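Local coordinates for protein protease (Penicillium cyclopium, PDB 5Z6O) that acts as a subtilisin-family serine protease of the proteinase K kind, probably cleaving casein, gelatin and type IV collagen, at residues 8-16 / 207-215. Residues are numbered along the deposited sequence; the frame is centred on the assembly and turned at random.
Sequences SPSWGLSRI and APGKDITAA
Trp11 reaches from the first turn of helix 11-16 into the bend between strands 205-208 and 212-215, where its indole N-H meets two backbone carbonyls. Lys210 O lies in the ring plane and accepts from Trp11 NE1 at 2.8 Å, with a C=O...N angle of 163°; Asp211 O, 3.1 Å from Trp11 NE1, adds a weak second bond. With chi1 of 71°, the indole CG sits between the backbone N and carbonyl carbon, which directs the ring to the bend 209-211. Pro208 CB makes a CH-pi contact over one face of the Trp11 six-membered ring, 3.9 Å from its centroid. Ile212 CD1 lies over the same face of the indole, offset to the rim, 3.8 Å from Trp11 NE1. Pro208 CB also packs against Gly12 CA at 3.6 Å, while Ile16 CG2 touches Pro208 CD at 4.0 Å. The N-cap residue Ser10 accepts a weak bond through OG from Thr213 N (3.3 Å). The contact thus fastens the N-terminal helix to edge strand 205-208 of the parallel sheet and to the hairpin 212-215/221-224, which opens with a G1 beta bulge at Asp211 and Ile212 facing Leu224. In this subtilisin fold, strand 221-224 leads into helix 227-245, carrying Ser228, the probable charge-relay nucleophile.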
loop_
_atom_site.group_PDB
_atom_site.type_symbol
_atom_site.label_atom_id
_atom_site.label_comp_id
_atom_site.label_asym_id
_atom_site.label_seq_id
_atom_site.Cartn_x
_atom_site.Cartn_y
_atom_site.Cartn_z
ATOM N N SER A 8 18.546 0.461 6.330
ATOM C CA SER A 8 17.560 -0.021 5.371
ATOM C C SER A 8 17.664 0.775 4.073
ATOM O O SER A 8 17.916 1.987 4.099
ATOM C CB SER A 8 16.163 0.132 5.941
ATOM O OG SER A 8 15.932 1.492 6.295
ATOM N N PRO A 9 17.423 0.135 2.932
ATOM C CA PRO A 9 17.710 0.776 1.639
ATOM C C PRO A 9 16.663 1.774 1.175
ATOM O O PRO A 9 16.810 2.337 0.083
ATOM C CB PRO A 9 17.783 -0.417 0.676
ATOM C CG PRO A 9 16.921 -1.430 1.287
ATOM C CD PRO A 9 17.103 -1.294 2.791
ATOM N N SER A 10 15.606 2.002 1.949
ATOM C CA SER A 10 14.658 3.070 1.643
ATOM C C SER A 10 14.347 3.775 2.954
ATOM O O SER A 10 14.030 3.091 3.935
ATOM C CB SER A 10 13.366 2.516 1.024
ATOM O OG SER A 10 12.464 3.593 0.754
ATOM N N TRP A 11 14.424 5.118 2.970
ATOM C CA TRP A 11 14.163 5.881 4.202
ATOM C C TRP A 11 12.759 5.634 4.735
ATOM O O TRP A 11 12.538 5.753 5.942
ATOM C CB TRP A 11 14.388 7.404 3.978
ATOM C CG TRP A 11 13.335 8.041 3.122
ATOM C CD1 TRP A 11 13.336 8.163 1.754
ATOM C CD2 TRP A 11 12.110 8.630 3.570
ATOM N NE1 TRP A 11 12.176 8.780 1.327
ATOM C CE2 TRP A 11 11.393 9.046 2.421
ATOM C CE3 TRP A 11 11.527 8.801 4.824
ATOM C CZ2 TRP A 11 10.148 9.666 2.497
ATOM C CZ3 TRP A 11 10.254 9.425 4.887
ATOM C CH2 TRP A 11 9.617 9.872 3.743
ATOM N N GLY A 12 11.811 5.243 3.881
ATOM C CA GLY A 12 10.440 5.068 4.358
ATOM C C GLY A 12 10.304 3.918 5.348
ATOM O O GLY A 12 9.538 4.005 6.320
ATOM N N LEU A 13 11.081 2.845 5.153
ATOM C CA LEU A 13 11.045 1.737 6.099
ATOM C C LEU A 13 11.513 2.180 7.472
ATOM O O LEU A 13 10.851 1.939 8.488
ATOM C CB LEU A 13 11.936 0.585 5.604
ATOM C CG LEU A 13 11.499 -0.062 4.290
ATOM C CD1 LEU A 13 12.488 -1.188 3.977
ATOM C CD2 LEU A 13 10.073 -0.659 4.394
ATOM N N SER A 14 12.689 2.791 7.543
ATOM C CA SER A 14 13.168 3.156 8.866
ATOM C C SER A 14 12.317 4.250 9.484
ATOM O O SER A 14 12.216 4.317 10.710
ATOM C CB SER A 14 14.634 3.580 8.797
ATOM O OG SER A 14 14.852 4.354 7.645
ATOM N N ARG A 15 11.645 5.076 8.665
ATOM C CA ARG A 15 10.788 6.113 9.233
ATOM C C ARG A 15 9.626 5.507 9.994
ATOM O O ARG A 15 9.225 6.042 11.032
ATOM C CB ARG A 15 10.253 7.032 8.132
ATOM C CG ARG A 15 9.469 8.266 8.672
ATOM C CD ARG A 15 10.399 9.144 9.482
ATOM N NE ARG A 15 9.699 10.192 10.244
ATOM C CZ ARG A 15 9.201 10.017 11.466
ATOM N NH1 ARG A 15 8.645 11.046 12.099
ATOM N NH2 ARG A 15 9.300 8.831 12.074
ATOM N N ILE A 16 9.026 4.433 9.456
ATOM C CA ILE A 16 7.772 3.970 10.069
ATOM C C ILE A 16 7.986 3.192 11.358
ATOM O O ILE A 16 7.001 2.884 12.045
ATOM C CB ILE A 16 6.929 3.108 9.115
ATOM C CG1 ILE A 16 7.685 1.828 8.769
ATOM C CG2 ILE A 16 6.570 3.934 7.895
ATOM C CD1 ILE A 16 6.834 0.687 8.188
ATOM N N ALA A 207 1.962 8.527 4.745
ATOM C CA ALA A 207 3.027 7.537 4.787
ATOM C C ALA A 207 4.096 7.997 3.826
ATOM O O ALA A 207 3.813 8.814 2.938
ATOM C CB ALA A 207 2.513 6.140 4.398
ATOM N N PRO A 208 5.317 7.477 3.948
ATOM C CA PRO A 208 6.424 7.952 3.107
ATOM C C PRO A 208 6.105 7.774 1.636
ATOM O O PRO A 208 5.711 6.687 1.199
ATOM C CB PRO A 208 7.596 7.060 3.535
ATOM C CG PRO A 208 7.334 6.829 4.992
ATOM C CD PRO A 208 5.805 6.635 5.063
ATOM N N GLY A 209 6.303 8.846 0.867
ATOM C CA GLY A 209 5.865 8.801 -0.512
ATOM C C GLY A 209 6.780 9.496 -1.476
ATOM O O GLY A 209 6.515 9.470 -2.676
ATOM N N LYS A 210 7.836 10.148 -0.994
ATOM C CA LYS A 210 8.762 10.824 -1.902
ATOM C C LYS A 210 10.112 10.152 -1.830
ATOM O O LYS A 210 10.640 9.917 -0.724
ATOM C CB LYS A 210 8.896 12.312 -1.558
ATOM C CG LYS A 210 9.947 13.028 -2.443
ATOM C CD LYS A 210 9.950 14.540 -2.170
ATOM C CE LYS A 210 10.892 15.261 -3.143
ATOM N NZ LYS A 210 12.272 15.174 -2.645
ATOM N N ASP A 211 10.666 9.827 -3.009
ATOM C CA ASP A 211 11.968 9.161 -3.141
ATOM C C ASP A 211 11.998 7.846 -2.369
ATOM O O ASP A 211 12.826 7.634 -1.479
ATOM C CB ASP A 211 13.139 10.082 -2.725
ATOM C CG ASP A 211 13.240 11.302 -3.626
ATOM O OD1 ASP A 211 12.993 11.166 -4.830
ATOM O OD2 ASP A 211 13.525 12.401 -3.145
ATOM N N ILE A 212 11.108 6.939 -2.781
ATOM C CA ILE A 212 10.957 5.622 -2.163
ATOM C C ILE A 212 11.628 4.595 -3.078
ATOM O O ILE A 212 11.310 4.521 -4.265
ATOM C CB ILE A 212 9.477 5.277 -1.950
ATOM C CG1 ILE A 212 8.806 6.281 -1.013
ATOM C CG2 ILE A 212 9.352 3.806 -1.481
ATOM C CD1 ILE A 212 9.476 6.297 0.381
ATOM N N THR A 213 12.588 3.835 -2.547
ATOM C CA THR A 213 13.320 2.845 -3.326
ATOM C C THR A 213 12.716 1.460 -3.126
ATOM O O THR A 213 12.474 1.042 -1.985
ATOM C CB THR A 213 14.792 2.853 -2.913
ATOM O OG1 THR A 213 15.299 4.181 -3.128
ATOM C CG2 THR A 213 15.636 1.806 -3.720
ATOM N N ALA A 214 12.512 0.728 -4.231
ATOM C CA ALA A 214 11.969 -0.630 -4.133
ATOM C C ALA A 214 12.315 -1.403 -5.409
ATOM O O ALA A 214 12.938 -0.867 -6.328
ATOM C CB ALA A 214 10.448 -0.603 -3.913
ATOM N N ALA A 215 11.875 -2.663 -5.473
ATOM C CA ALA A 215 12.240 -3.543 -6.589
ATOM C C ALA A 215 11.651 -3.058 -7.911
ATOM O O ALA A 215 10.588 -2.424 -7.962
ATOM C CB ALA A 215 11.720 -4.962 -6.311
#